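Local coordinates for putative acyl-[acyl-carrier-protein]--UDP-N-acetylglucosamine O-acyltransferase (PDB 4R36) that probably transfers an acyl chain from acyl carrier protein to UDP-N-acetylglucosamine, at residues 229-234 with 247-252. Sequence-based numbering, arbitrary orientation.
Sequences HNAYRI and TKVEAE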
ATOM      1  N   HIS A 229      18.608 -22.886 -16.378  1.00 21.68           N
ATOM      2  CA  HIS A 229      18.785 -23.391 -15.025  1.00 24.81           C
ATOM      3  C   HIS A 229      20.242 -23.655 -14.726  1.00 21.01           C
ATOM      4  O   HIS A 229      20.783 -23.253 -13.684  1.00 18.24           O
ATOM      5  CB  HIS A 229      17.916 -24.678 -14.825  1.00 31.91           C
ATOM      6  CG  HIS A 229      17.577 -24.906 -13.402  1.00 44.97           C
ATOM      7  ND1 HIS A 229      16.361 -25.391 -12.984  1.00 58.56           N
ATOM      8  CD2 HIS A 229      18.258 -24.570 -12.278  1.00 52.98           C
ATOM      9  CE1 HIS A 229      16.350 -25.445 -11.663  1.00 61.42           C
ATOM     10  NE2 HIS A 229      17.491 -24.950 -11.212  1.00 55.50           N
ATOM     11  N   ASN A 230      20.923 -24.287 -15.673  1.00 18.78           N
ATOM     12  CA  ASN A 230      22.345 -24.519 -15.559  1.00 21.04           C
ATOM     13  C   ASN A 230      23.192 -23.275 -15.494  1.00 20.40           C
ATOM     14  O   ASN A 230      24.124 -23.222 -14.685  1.00 18.00           O
ATOM     15  CB  ASN A 230      22.828 -25.466 -16.651  1.00 24.16           C
ATOM     16  CG  ASN A 230      22.371 -26.904 -16.381  1.00 29.56           C
ATOM     17  OD1 ASN A 230      22.129 -27.271 -15.224  1.00 32.68           O
ATOM     18  ND2 ASN A 230      22.168 -27.683 -17.431  1.00 34.93           N
ATOM     19  N   ALA A 231      22.844 -22.238 -16.264  1.00 17.58           N
ATOM     20  CA  ALA A 231      23.585 -20.987 -16.114  1.00 17.09           C
ATOM     21  C   ALA A 231      23.468 -20.433 -14.670  1.00 16.37           C
ATOM     22  O   ALA A 231      24.460 -20.008 -14.074  1.00 17.14           O
ATOM     23  CB  ALA A 231      23.101 -19.962 -17.122  1.00 18.32           C
ATOM     24  N   TYR A 232      22.267 -20.476 -14.102  1.00 16.78           N
ATOM     25  CA  TYR A 232      22.106 -19.971 -12.743  1.00 16.98           C
ATOM     26  C   TYR A 232      22.657 -20.827 -11.640  1.00 16.61           C
ATOM     27  O   TYR A 232      23.042 -20.303 -10.592  1.00 17.27           O
ATOM     28  CB  TYR A 232      20.665 -19.551 -12.480  1.00 17.20           C
ATOM     29  CG  TYR A 232      20.351 -18.225 -13.130  1.00 14.95           C
ATOM     30  CD1 TYR A 232      20.928 -17.067 -12.682  1.00 15.11           C
ATOM     31  CD2 TYR A 232      19.450 -18.139 -14.206  1.00 13.86           C
ATOM     32  CE1 TYR A 232      20.708 -15.841 -13.331  1.00 15.01           C
ATOM     33  CE2 TYR A 232      19.146 -16.924 -14.812  1.00 13.40           C
ATOM     34  CZ  TYR A 232      19.769 -15.762 -14.350  1.00 15.25           C
ATOM     35  OH  TYR A 232      19.531 -14.517 -14.878  1.00 15.46           O
ATOM     36  N   ARG A 233      22.750 -22.120 -11.861  1.00 18.40           N
ATOM     37  CA  ARG A 233      23.571 -22.994 -10.967  1.00 20.25           C
ATOM     38  C   ARG A 233      24.996 -22.593 -10.957  1.00 18.17           C
ATOM     39  O   ARG A 233      25.610 -22.542  -9.933  1.00 20.67           O
ATOM     40  CB  ARG A 233      23.477 -24.495 -11.310  1.00 23.37           C
ATOM     41  CG  ARG A 233      22.149 -25.090 -11.063  1.00 29.96           C
ATOM     42  CD  ARG A 233      22.021 -26.586 -11.458  1.00 33.38           C
ATOM     43  NE  ARG A 233      20.590 -26.898 -11.389  1.00 39.30           N
ATOM     44  CZ  ARG A 233      19.792 -27.316 -12.375  1.00 48.00           C
ATOM     45  NH1 ARG A 233      20.253 -27.561 -13.599  1.00 56.01           N
ATOM     46  NH2 ARG A 233      18.495 -27.522 -12.117  1.00 55.28           N
ATOM     47  N   ILE A 234      25.560 -22.276 -12.122  1.00 19.28           N
ATOM     48  CA  ILE A 234      26.891 -21.775 -12.189  1.00 18.53           C
ATOM     49  C   ILE A 234      27.000 -20.430 -11.491  1.00 18.98           C
ATOM     50  O   ILE A 234      27.947 -20.191 -10.790  1.00 20.55           O
ATOM     51  CB  ILE A 234      27.394 -21.654 -13.647  1.00 18.97           C
ATOM     52  CG1 ILE A 234      27.610 -23.054 -14.227  1.00 22.29           C
ATOM     53  CG2 ILE A 234      28.696 -20.846 -13.720  1.00 22.38           C
ATOM     54  CD1 ILE A 234      27.655 -23.076 -15.749  1.00 21.20           C
ATOM     55  N   THR A 247      32.329 -16.364 -17.277  1.00 20.86           N
ATOM     56  CA  THR A 247      33.258 -17.115 -18.138  1.00 21.61           C
ATOM     57  C   THR A 247      32.830 -18.537 -18.297  1.00 19.80           C
ATOM     58  O   THR A 247      32.773 -19.030 -19.426  1.00 21.65           O
ATOM     59  CB  THR A 247      34.692 -17.042 -17.588  1.00 23.29           C
ATOM     60  OG1 THR A 247      35.104 -15.691 -17.644  1.00 25.18           O
ATOM     61  CG2 THR A 247      35.682 -17.947 -18.379  1.00 24.46           C
ATOM     62  N   LYS A 248      32.522 -19.237 -17.207  1.00 17.54           N
ATOM     63  CA  LYS A 248      32.141 -20.601 -17.288  1.00 19.96           C
ATOM     64  C   LYS A 248      30.792 -20.828 -18.002  1.00 19.71           C
ATOM     65  O   LYS A 248      30.611 -21.794 -18.809  1.00 20.08           O
ATOM     66  CB  LYS A 248      32.081 -21.205 -15.910  1.00 22.93           C
ATOM     67  CG  LYS A 248      31.870 -22.730 -15.884  1.00 24.10           C
ATOM     68  CD  LYS A 248      32.001 -23.263 -14.482  1.00 28.90           C
ATOM     69  CE  LYS A 248      32.258 -24.758 -14.526  1.00 38.22           C
ATOM     70  NZ  LYS A 248      31.652 -25.405 -13.356  1.00 40.37           N
ATOM     71  N   VAL A 249      29.824 -19.941 -17.740  1.00 18.64           N
ATOM     72  CA  VAL A 249      28.566 -19.988 -18.475  1.00 18.11           C
ATOM     73  C   VAL A 249      28.821 -19.889 -19.983  1.00 20.09           C
ATOM     74  O   VAL A 249      28.241 -20.660 -20.767  1.00 18.76           O
ATOM     75  CB  VAL A 249      27.602 -18.834 -18.062  1.00 19.30           C
ATOM     76  CG1 VAL A 249      26.428 -18.782 -19.047  1.00 19.30           C
ATOM     77  CG2 VAL A 249      27.090 -19.020 -16.640  1.00 18.56           C
ATOM     78  N   GLU A 250      29.637 -18.932 -20.382  1.00 18.26           N
ATOM     79  CA  GLU A 250      29.968 -18.772 -21.793  1.00 22.39           C
ATOM     80  C   GLU A 250      30.668 -20.007 -22.382  1.00 23.03           C
ATOM     81  O   GLU A 250      30.462 -20.327 -23.528  1.00 20.01           O
ATOM     82  CB  GLU A 250      30.808 -17.534 -22.039  1.00 21.01           C
ATOM     83  CG  GLU A 250      29.985 -16.269 -21.873  1.00 22.38           C
ATOM     84  CD  GLU A 250      30.714 -14.952 -22.033  1.00 22.73           C
ATOM     85  OE1 GLU A 250      31.834 -14.757 -21.555  1.00 24.38           O
ATOM     86  OE2 GLU A 250      30.116 -14.004 -22.634  1.00 20.37           O
ATOM     87  N   ALA A 251      31.458 -20.689 -21.587  1.00 22.36           N
ATOM     88  CA  ALA A 251      32.214 -21.873 -22.038  1.00 24.71           C
ATOM     89  C   ALA A 251      31.413 -23.135 -22.029  1.00 25.98           C
ATOM     90  O   ALA A 251      31.638 -23.978 -22.842  1.00 25.81           O
ATOM     91  CB  ALA A 251      33.460 -22.086 -21.177  1.00 26.61           C
ATOM     92  N   GLU A 252      30.452 -23.284 -21.134  1.00 23.74           N
ATOM     93  CA  GLU A 252      29.866 -24.575 -20.853  1.00 24.86           C
ATOM     94  C   GLU A 252      28.388 -24.694 -21.102  1.00 26.07           C
ATOM     95  O   GLU A 252      27.932 -25.804 -21.186  1.00 29.64           O
ATOM     96  CB  GLU A 252      30.111 -24.985 -19.393  1.00 28.01           C
ATOM     97  CG  GLU A 252      31.576 -24.976 -19.066  1.00 26.15           C
ATOM     98  CD  GLU A 252      31.939 -25.818 -17.855  1.00 27.82           C
ATOM     99  OE1 GLU A 252      31.084 -26.502 -17.271  1.00 32.96           O
ATOM    100  OE2 GLU A 252      33.098 -25.746 -17.488  1.00 26.16           O
TER
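V249 packs against both A231 and I234, which sit about one helical turn apart, with its CG2 methyl bridging them; this apolar meeting joins two helices, and the axes of segments 229-234 and 247-252 come within 9.4 Å, running roughly antiparallel at 147°. With CG1 anti to the backbone N (chi1 169°), the valine turns CG1 to A231 alone, 4.0 Å from its CB, while CG2 touches A231, including its backbone oxygen, and reaches I234 CG2 at 3.8 Å. Alanine suits the place where the backbones come closest, 5.6 Å between the CA atoms of A231 and V249, because its lone methyl lets the helices approach; the branched I234 packs beside that point against V249 CG2.

At the border of this patch, I234 CG2 also meets K248 CB at 4.0 Å. Lysine suits such a margin, since its inner methylenes can lie against isoleucine while the long chain carries the ammonium group beyond it.

Polar bonding stays within each helix or turns to other parts of the fold. R233 forms a salt bridge with E226, and E250 one with R267 of helix 257-267; that helix also packs against V249 through I259 and V263. Helices 222-237, 242-252 and 257-267 belong to the C-terminal helical domain that follows the strands of the left-handed beta-helix, and the cohesion of this contact rests on shape and burial of methyl groups rather than on directional bonds.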